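Local coordinates for protein lectin (Lotus tetragonolobus, PDB 2EIG) that probably binds carbohydrate as a seed lectin, with L-fucosyl groups the likely target and bound calcium and manganese ions expected to shape the sugar site, at residues Q113-E118 and I190-V195. Sequence-based numbering, arbitrary orientation.
Sequences QFVAVE and IDLKTV. With MN (manganese (II) ion), chain F.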
ATOM      1  N   GLN A 113     -15.095  14.006   9.196  1.00 19.74           N
ATOM      2  CA  GLN A 113     -15.105  12.707   8.608  1.00 19.80           C
ATOM      3  C   GLN A 113     -15.258  12.837   7.077  1.00 18.18           C
ATOM      4  O   GLN A 113     -16.278  13.289   6.592  1.00 16.97           O
ATOM      5  CB  GLN A 113     -16.269  11.921   9.209  1.00 20.46           C
ATOM      6  CG  GLN A 113     -16.106  10.475   8.947  1.00 22.61           C
ATOM      7  CD  GLN A 113     -17.235   9.664   9.488  1.00 23.95           C
ATOM      8  OE1 GLN A 113     -18.070  10.162  10.225  1.00 25.01           O
ATOM      9  NE2 GLN A 113     -17.255   8.400   9.141  1.00 23.01           N
ATOM     10  N   PHE A 114     -14.230  12.475   6.337  1.00 17.42           N
ATOM     11  CA  PHE A 114     -14.244  12.694   4.874  1.00 17.48           C
ATOM     12  C   PHE A 114     -12.973  12.163   4.302  1.00 16.87           C
ATOM     13  O   PHE A 114     -11.952  11.960   5.005  1.00 18.01           O
ATOM     14  CB  PHE A 114     -14.394  14.211   4.494  1.00 17.23           C
ATOM     15  CG  PHE A 114     -13.209  15.046   4.907  1.00 16.78           C
ATOM     16  CD1 PHE A 114     -12.068  15.092   4.105  1.00 18.38           C
ATOM     17  CD2 PHE A 114     -13.202  15.697   6.128  1.00 17.64           C
ATOM     18  CE1 PHE A 114     -10.949  15.787   4.515  1.00 20.27           C
ATOM     19  CE2 PHE A 114     -12.081  16.390   6.564  1.00 16.85           C
ATOM     20  CZ  PHE A 114     -10.963  16.440   5.772  1.00 17.73           C
ATOM     21  N   VAL A 115     -13.020  11.940   3.008  1.00 16.85           N
ATOM     22  CA  VAL A 115     -11.831  11.608   2.259  1.00 15.35           C
ATOM     23  C   VAL A 115     -11.826  12.666   1.169  1.00 16.01           C
ATOM     24  O   VAL A 115     -12.855  12.907   0.527  1.00 14.66           O
ATOM     25  CB  VAL A 115     -11.844  10.143   1.714  1.00 15.16           C
ATOM     26  CG1 VAL A 115     -10.696   9.911   0.768  1.00 13.72           C
ATOM     27  CG2 VAL A 115     -11.756   9.099   2.858  1.00 14.50           C
ATOM     28  N   ALA A 116     -10.695  13.338   1.006  1.00 15.38           N
ATOM     29  CA  ALA A 116     -10.600  14.375   0.015  1.00 15.78           C
ATOM     30  C   ALA A 116      -9.256  14.331  -0.730  1.00 15.58           C
ATOM     31  O   ALA A 116      -8.248  13.891  -0.182  1.00 15.82           O
ATOM     32  CB  ALA A 116     -10.799  15.747   0.689  1.00 16.46           C
ATOM     33  N   VAL A 117      -9.301  14.708  -2.006  1.00 14.89           N
ATOM     34  CA  VAL A 117      -8.159  15.075  -2.789  1.00 14.43           C
ATOM     35  C   VAL A 117      -8.244  16.605  -3.010  1.00 13.92           C
ATOM     36  O   VAL A 117      -9.144  17.124  -3.694  1.00 12.48           O
ATOM     37  CB  VAL A 117      -8.105  14.313  -4.141  1.00 15.19           C
ATOM     38  CG1 VAL A 117      -6.853  14.751  -4.965  1.00 13.25           C
ATOM     39  CG2 VAL A 117      -8.144  12.738  -3.913  1.00 14.12           C
ATOM     40  N   GLU A 118      -7.296  17.309  -2.415  1.00 13.89           N
ATOM     41  CA  GLU A 118      -7.311  18.755  -2.396  1.00 14.96           C
ATOM     42  C   GLU A 118      -6.301  19.296  -3.368  1.00 15.85           C
ATOM     43  O   GLU A 118      -5.235  18.735  -3.599  1.00 17.60           O
ATOM     44  CB  GLU A 118      -7.035  19.337  -0.987  1.00 14.17           C
ATOM     45  CG  GLU A 118      -5.619  18.999  -0.520  1.00 14.63           C
ATOM     46  CD  GLU A 118      -5.208  19.729   0.741  1.00 16.25           C
ATOM     47  OE1 GLU A 118      -5.953  19.771   1.721  1.00 17.83           O
ATOM     48  OE2 GLU A 118      -4.094  20.238   0.729  1.00 15.81           O
ATOM     49  N   ILE A 190      -6.340   3.923   1.948  1.00 24.86           N
ATOM     50  CA  ILE A 190      -7.483   4.379   2.764  1.00 25.24           C
ATOM     51  C   ILE A 190      -8.556   3.300   2.749  1.00 25.41           C
ATOM     52  O   ILE A 190      -9.053   2.943   1.663  1.00 27.45           O
ATOM     53  CB  ILE A 190      -8.139   5.704   2.216  1.00 24.73           C
ATOM     54  CG1 ILE A 190      -7.101   6.746   1.889  1.00 26.19           C
ATOM     55  CG2 ILE A 190      -9.202   6.261   3.212  1.00 24.64           C
ATOM     56  CD1 ILE A 190      -7.655   8.007   1.231  1.00 26.24           C
ATOM     57  N   ASP A 191      -8.928   2.775   3.910  1.00 24.32           N
ATOM     58  CA  ASP A 191     -10.096   1.913   3.980  1.00 24.48           C
ATOM     59  C   ASP A 191     -11.353   2.765   4.099  1.00 23.19           C
ATOM     60  O   ASP A 191     -11.647   3.264   5.186  1.00 21.85           O
ATOM     61  CB  ASP A 191     -10.014   0.942   5.176  1.00 25.37           C
ATOM     62  CG  ASP A 191     -10.931  -0.283   5.010  1.00 28.78           C
ATOM     63  OD1 ASP A 191     -10.513  -1.383   5.458  1.00 34.29           O
ATOM     64  OD2 ASP A 191     -12.045  -0.168   4.424  1.00 27.66           O
ATOM     65  N   LEU A 192     -12.087   2.939   2.985  1.00 23.32           N
ATOM     66  CA  LEU A 192     -13.307   3.756   2.974  1.00 22.52           C
ATOM     67  C   LEU A 192     -14.293   3.305   4.011  1.00 22.73           C
ATOM     68  O   LEU A 192     -15.001   4.110   4.577  1.00 21.81           O
ATOM     69  CB  LEU A 192     -13.998   3.752   1.602  1.00 22.81           C
ATOM     70  CG  LEU A 192     -13.294   4.442   0.456  1.00 22.32           C
ATOM     71  CD1 LEU A 192     -14.175   4.533  -0.809  1.00 20.52           C
ATOM     72  CD2 LEU A 192     -12.736   5.820   0.875  1.00 21.15           C
ATOM     73  N   LYS A 193     -14.333   2.007   4.283  1.00 23.98           N
ATOM     74  CA  LYS A 193     -15.324   1.469   5.232  1.00 24.85           C
ATOM     75  C   LYS A 193     -14.912   1.760   6.669  1.00 25.32           C
ATOM     76  O   LYS A 193     -15.775   1.712   7.535  1.00 26.52           O
ATOM     77  CB  LYS A 193     -15.565  -0.032   4.997  1.00 25.64           C
ATOM     78  CG  LYS A 193     -16.698  -0.687   5.804  1.00 25.93           C
ATOM     79  CD  LYS A 193     -16.725  -2.218   5.634  1.00 26.71           C
ATOM     80  CE  LYS A 193     -17.894  -2.822   6.466  1.00 29.61           C
ATOM     81  NZ  LYS A 193     -17.555  -4.040   7.324  1.00 33.53           N
ATOM     82  N   THR A 194     -13.634   2.084   6.944  1.00 25.16           N
ATOM     83  CA  THR A 194     -13.246   2.469   8.323  1.00 25.47           C
ATOM     84  C   THR A 194     -13.603   3.912   8.588  1.00 23.58           C
ATOM     85  O   THR A 194     -13.988   4.297   9.695  1.00 22.70           O
ATOM     86  CB  THR A 194     -11.738   2.241   8.713  1.00 26.18           C
ATOM     87  OG1 THR A 194     -10.858   2.799   7.732  1.00 33.59           O
ATOM     88  CG2 THR A 194     -11.362   0.738   8.941  1.00 31.46           C
ATOM     89  N   VAL A 195     -13.468   4.744   7.566  1.00 22.13           N
ATOM     90  CA  VAL A 195     -13.597   6.176   7.777  1.00 19.90           C
ATOM     91  C   VAL A 195     -14.915   6.775   7.349  1.00 19.09           C
ATOM     92  O   VAL A 195     -15.203   7.891   7.704  1.00 19.15           O
ATOM     93  CB  VAL A 195     -12.411   6.960   7.175  1.00 20.64           C
ATOM     94  CG1 VAL A 195     -11.137   6.683   8.009  1.00 19.69           C
ATOM     95  CG2 VAL A 195     -12.204   6.611   5.680  1.00 18.31           C
TER
HETATM   96 MN    MN F1101      -3.146  21.585   2.169  1.00 18.87          MN
HETATM   97  O   HOH W   1      -4.858  21.345   3.489  1.00 20.54           O
HETATM   98  O   HOH W   2      -2.142  19.763   2.980  1.00 18.09           O
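Val115 spreads its two methyls over the side chains of Ile190, Leu192 and Val195, where the short helical turn 192-195 packs against strand 115-120 in the seven-stranded sheet of the legume lectin jelly-roll sandwich. The Val115 and Ile190 side chains slide past each other in opposite directions, and Val115 CG1 meets Ile190 CD1 at 3.6 Å. With CG1 anti to the backbone N (chi1 171°), Val115 CG2 points at three methyls on one side of it, Ile190 CG2, Leu192 CD2 and Val195 CG2, the last at 3.8 Å. The two valines cross at about a right angle. Branched, compact side chains suit this buried spot, which Leu172 of strand 171-178 and Val140 of strand 135-140 help to complete.

Asp191 N-caps the turn, its OD2 accepting from Lys193 N at 3.2 Å, a role that suits an aspartate, whose short side chain can fold back to a backbone N-H two residues on. At the far end of the turn, Gln113 is long enough to cross from the loop before the strand: its extended chain brings NE2 to Val195 O at 2.6 Å, in a fairly straight bond. NE2 sits 47° above the carbonyl plane of Val195, while Val195 O lies in the amide plane of Gln113. Met144 and Ser145 of a second subunit pack on Gln113 and Val195, so this edge also faces the tetramer interface.

On the same strand, but well away from the helical turn, both carboxylate oxygens of Glu118 serve the manganese site, shared with His135, Asp120 and Asp127. Glu118 OE2 binds the manganese ion at 2.2 Å. Glu118 OE1 accepts a hydrogen bond at 2.6 Å from water 1, itself a manganese ligand.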